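Local coordinates for protein extracellular ligand-binding receptor (Rhodopseudomonas palustris, PDB 3SG0) that probably captures aromatic acids related to lignin breakdown, such as benzoylformate, as the extracellular solute-binding component of a transport system, at residues 141-146 with 245-250; 97-102 with 169-174. One frame throughout, in Å; residues are numbered along the deposited sequence. Where two conformers were deposited one is given.

Interaction 1: residues 141-146 with 245-250; sequences PNDDIM and QTHGVA. With 173 (benzoyl-formic acid), chain B.
Asp143 OD1 is gripped by two groups from different parts of the chain: NE2 of His247, at 2.7 Å, and the hydroxyl of Tyr175 on helix 170-186. The imidazole meets this oxygen nearly along its C-O axis, but the fit is not planar, since the oxygen lies 27° out of the ring plane and the N-H...O angle is bent to 138°. Carboxylate and ring planes stand 70° apart. ND1, the other nitrogen, is bonded to Glu270, so both nitrogens are engaged and the rotation of the ring is fixed; with a carboxylate at each end, a positive charge on the histidine would probably be stabilised. Pro141 O lies in the ring plane, 3.7 Å from His247 CE1. The selenomethionine Met146, bent at chi2, lays its CG over one face, 4.0 Å from His247 CE1, with the selenium oblique to the ring. Over the opposite face comes C1E of the benzoylformate phenyl, 3.6 Å from His247 CD2. An ST turn at Thr246 brings Gly248 CA beside the same phenyl. In this leucine-binding-protein-family receptor, a histidine held between two acids thus forms part of the wall around the aromatic half of the buried ligand pocket.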
# COMPACT_ATOMS: atom_id res chain seq x y z
N PRO A 141 -6.00 -0.88 -0.11
CA PRO A 141 -7.00 -1.43 0.81
C PRO A 141 -6.45 -1.70 2.21
O PRO A 141 -5.33 -2.17 2.37
CB PRO A 141 -7.42 -2.73 0.12
CG PRO A 141 -7.19 -2.45 -1.34
CD PRO A 141 -5.90 -1.67 -1.35
N ASN A 142 -7.26 -1.38 3.21
CA ASN A 142 -6.88 -1.63 4.59
C ASN A 142 -6.46 -3.09 4.80
O ASN A 142 -7.13 -4.02 4.35
CB ASN A 142 -8.04 -1.30 5.53
CG ASN A 142 -8.27 0.19 5.70
OD1 ASN A 142 -7.45 1.02 5.32
ND2 ASN A 142 -9.41 0.53 6.29
N ASP A 143 -5.36 -3.27 5.53
CA ASP A 143 -4.81 -4.60 5.75
C ASP A 143 -5.76 -5.55 6.44
O ASP A 143 -5.65 -6.75 6.25
CB ASP A 143 -3.50 -4.52 6.54
CG ASP A 143 -2.35 -4.02 5.70
OD1 ASP A 143 -2.25 -4.46 4.53
OD2 ASP A 143 -1.57 -3.19 6.21
N ASP A 144 -6.69 -5.04 7.26
CA ASP A 144 -7.62 -5.96 7.91
C ASP A 144 -8.50 -6.70 6.90
O ASP A 144 -8.83 -7.88 7.11
CB ASP A 144 -8.42 -5.30 9.05
CG ASP A 144 -9.24 -4.09 8.62
OD1 ASP A 144 -8.96 -3.48 7.58
OD2 ASP A 144 -10.18 -3.73 9.36
N ILE A 145 -8.86 -6.04 5.80
CA ILE A 145 -9.62 -6.68 4.74
C ILE A 145 -8.81 -7.83 4.14
O ILE A 145 -9.32 -8.94 3.93
CB ILE A 145 -9.96 -5.67 3.62
CG1 ILE A 145 -10.84 -4.55 4.16
CG2 ILE A 145 -10.62 -6.37 2.44
CD1 ILE A 145 -10.97 -3.36 3.21
N MSE A 146 -7.54 -7.57 3.87
CA MSE A 146 -6.67 -8.57 3.28
C MSE A 146 -6.40 -9.71 4.25
O MSE A 146 -6.38 -10.88 3.86
CB MSE A 146 -5.36 -7.93 2.81
CG MSE A 146 -5.57 -6.87 1.74
SE MSE A 146 -6.34 -7.61 0.09
CE MSE A 146 -6.87 -5.99 -0.82
N GLN A 245 2.17 -14.73 2.18
CA GLN A 245 2.72 -13.40 2.37
C GLN A 245 1.57 -12.40 2.30
O GLN A 245 0.41 -12.78 2.50
CB GLN A 245 3.82 -13.11 1.34
CG GLN A 245 5.08 -13.97 1.52
CD GLN A 245 6.28 -13.19 2.06
OE1 GLN A 245 6.15 -12.10 2.62
NE2 GLN A 245 7.47 -13.75 1.88
N THR A 246 1.90 -11.14 2.06
CA THR A 246 0.94 -10.04 2.00
C THR A 246 1.17 -9.24 0.72
O THR A 246 2.17 -9.44 0.02
CB THR A 246 1.11 -9.06 3.17
OG1 THR A 246 2.35 -8.36 3.02
CG2 THR A 246 1.05 -9.78 4.51
N HIS A 247 0.28 -8.30 0.45
CA HIS A 247 0.42 -7.45 -0.72
C HIS A 247 1.65 -6.54 -0.69
O HIS A 247 1.93 -5.85 -1.67
CB HIS A 247 -0.86 -6.65 -1.01
CG HIS A 247 -1.30 -5.75 0.11
ND1 HIS A 247 -2.41 -4.93 -0.02
CD2 HIS A 247 -0.81 -5.52 1.35
CE1 HIS A 247 -2.58 -4.25 1.10
NE2 HIS A 247 -1.62 -4.59 1.95
N GLY A 248 2.38 -6.52 0.43
CA GLY A 248 3.68 -5.87 0.46
C GLY A 248 4.70 -6.52 -0.47
O GLY A 248 5.73 -5.90 -0.76
N VAL A 249 4.42 -7.73 -0.95
CA VAL A 249 5.38 -8.42 -1.80
C VAL A 249 5.04 -8.35 -3.29
O VAL A 249 5.74 -8.94 -4.11
CB VAL A 249 5.58 -9.91 -1.39
CG1 VAL A 249 5.81 -10.02 0.11
CG2 VAL A 249 4.41 -10.79 -1.86
N ALA A 250 3.99 -7.60 -3.64
CA ALA A 250 3.39 -7.66 -4.97
C ALA A 250 4.18 -6.92 -6.05
O ALA A 250 3.60 -6.39 -7.01
CB ALA A 250 1.95 -7.17 -4.90
O1B 173 B . 2.26 0.03 4.90
C1 173 B . 3.37 -0.42 4.88
O1A 173 B . 4.28 -0.24 5.91
C2 173 B . 3.77 -1.42 3.83
O2 173 B . 4.77 -2.06 3.95
C1G 173 B . 2.91 -1.51 2.61
C2D 173 B . 2.45 -0.22 1.93
C2E 173 B . 1.55 -0.29 0.71
C3 173 B . 1.12 -1.66 0.18
C1E 173 B . 1.60 -2.94 0.89
C1D 173 B . 2.51 -2.88 2.10

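Interaction 2: residues 97-102 with 169-174; sequences SLTPVS and DAYGEG. With 173 (benzoyl-formic acid), chain B.
Thr99 and Tyr171 face each other with their side chains turned to different tasks. The methyl of Thr99, CG2, points at helix 170-186, resting 3.8 Å from Ala170 CB and close to the backbone N of Tyr171. Its hydroxyl, placed beside the backbone N by chi1 of -67°, turns instead to the ligand and gives a 2.7 Å hydrogen bond from Thr99 OG1 to carboxylate O1B of benzoylformate. Thr99 N reaches the other oxygen, O1A, almost straight (176°), so Thr99 bonds to both carboxylate oxygens. Tyr171 CG lies anti to its N (chi1 176°), which carries the ring along the ligand; the keto oxygen O2 sits 3.8 Å above the plane, over the ring centre, and CE1 comes within 3.4 Å of phenyl C1D. Its hydroxyl is tied to Thr246. Replacing Tyr171 with alanine would probably open a gap beside the keto acid and leave Thr246 without its phenolic partner. Alongside, Asp169 OD2 forms a salt bridge with Arg198, itself a ligand-binding residue, while Asp169 OD1 caps helix 170-186 through Gly172 N. The N-terminal ends of helices 99-111 and 170-186 thus meet across the ligand cleft, one following strand 92-94 of the six-stranded sheet and the other strand 161-167 of the four-stranded parallel sheet.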
# COMPACT_ATOMS: atom_id res chain seq x y z
N SER A 97 5.30 5.95 1.91
CA SER A 97 5.17 4.63 1.32
C SER A 97 4.88 3.54 2.35
O SER A 97 4.35 2.48 1.99
CB SER A 97 6.47 4.24 0.64
OG SER A 97 6.94 5.24 -0.25
N LEU A 98 5.28 3.79 3.59
CA LEU A 98 5.24 2.79 4.65
C LEU A 98 4.40 3.28 5.81
O LEU A 98 4.30 4.49 6.03
CB LEU A 98 6.65 2.48 5.19
CG LEU A 98 7.78 2.32 4.18
CD1 LEU A 98 9.09 1.98 4.90
CD2 LEU A 98 7.44 1.28 3.14
N THR A 99 3.85 2.35 6.57
CA THR A 99 2.99 2.69 7.69
C THR A 99 3.70 3.47 8.81
O THR A 99 3.22 4.52 9.21
CB THR A 99 2.27 1.44 8.22
OG1 THR A 99 1.34 0.97 7.24
CG2 THR A 99 1.52 1.75 9.49
N PRO A 100 4.85 2.98 9.32
CA PRO A 100 5.50 3.73 10.39
C PRO A 100 5.90 5.14 9.96
O PRO A 100 5.90 6.08 10.76
CB PRO A 100 6.76 2.89 10.70
CG PRO A 100 6.95 2.00 9.50
CD PRO A 100 5.57 1.74 8.98
N VAL A 101 6.24 5.29 8.69
CA VAL A 101 6.68 6.57 8.16
C VAL A 101 5.49 7.52 7.98
O VAL A 101 5.61 8.73 8.16
CB VAL A 101 7.46 6.37 6.84
CG1 VAL A 101 7.96 7.69 6.32
CG2 VAL A 101 8.61 5.40 7.06
N SER A 102 4.34 6.95 7.64
CA SER A 102 3.12 7.73 7.39
C SER A 102 2.39 8.17 8.65
O SER A 102 1.73 9.21 8.64
CB SER A 102 2.15 6.93 6.54
OG SER A 102 2.69 6.68 5.25
N ASP A 169 6.38 -3.64 13.60
CA ASP A 169 5.82 -2.30 13.46
C ASP A 169 4.32 -2.42 13.21
O ASP A 169 3.77 -3.52 13.22
CB ASP A 169 6.53 -1.50 12.36
CG ASP A 169 6.35 -2.08 10.96
OD1 ASP A 169 5.34 -2.77 10.69
OD2 ASP A 169 7.23 -1.81 10.11
N ALA A 170 3.66 -1.28 13.00
CA ALA A 170 2.21 -1.29 12.91
C ALA A 170 1.69 -2.02 11.67
O ALA A 170 0.57 -2.52 11.66
CB ALA A 170 1.66 0.13 12.96
N TYR A 171 2.51 -2.09 10.61
CA TYR A 171 2.11 -2.87 9.44
C TYR A 171 2.06 -4.36 9.77
O TYR A 171 1.03 -5.02 9.58
CB TYR A 171 3.07 -2.64 8.27
CG TYR A 171 2.75 -3.50 7.07
CD1 TYR A 171 1.67 -3.20 6.24
CD2 TYR A 171 3.50 -4.63 6.77
CE1 TYR A 171 1.37 -3.99 5.15
CE2 TYR A 171 3.20 -5.43 5.69
CZ TYR A 171 2.13 -5.09 4.88
OH TYR A 171 1.80 -5.85 3.78
N GLY A 172 3.16 -4.90 10.29
CA GLY A 172 3.18 -6.30 10.65
C GLY A 172 2.13 -6.63 11.68
O GLY A 172 1.38 -7.59 11.55
N GLU A 173 2.06 -5.82 12.73
CA GLU A 173 1.15 -6.10 13.83
C GLU A 173 -0.33 -6.02 13.43
O GLU A 173 -1.17 -6.68 14.04
CB GLU A 173 1.44 -5.21 15.04
CG GLU A 173 2.74 -5.58 15.74
CD GLU A 173 2.71 -6.99 16.31
OE1 GLU A 173 1.97 -7.22 17.29
OE2 GLU A 173 3.39 -7.88 15.77
N GLY A 174 -0.64 -5.25 12.40
CA GLY A 174 -2.00 -5.23 11.89
C GLY A 174 -2.41 -6.58 11.33
O GLY A 174 -3.58 -6.97 11.45
O1B 173 B . 2.26 0.03 4.90
C1 173 B . 3.37 -0.42 4.88
O1A 173 B . 4.28 -0.24 5.91
C2 173 B . 3.77 -1.42 3.83
O2 173 B . 4.77 -2.06 3.95
C1G 173 B . 2.91 -1.51 2.61
C2D 173 B . 2.45 -0.22 1.93
C2E 173 B . 1.55 -0.29 0.71
C3 173 B . 1.12 -1.66 0.18
C1E 173 B . 1.60 -2.94 0.89
C1D 173 B . 2.51 -2.88 2.10

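In the fold
The centres of interactions 1 and 2 lie about 12 Å apart, on neighbouring parts of a single benzoylformate site. Along the chain their segments alternate: 97-102, 141-146, 169-174, then 245-250. In each pair the earlier segment follows a strand of the mixed six-stranded sheet and the later one a strand of the parallel four-stranded sheet, so both contacts span the two lobes of a periplasmic-binding-protein fold. They touch directly at Tyr171, which also packs against His247 and Asp143. Interaction 2 holds the carboxylate end of the ligand and interaction 1 borders its phenyl ring, consistent with lobes closed around a bound aromatic acid.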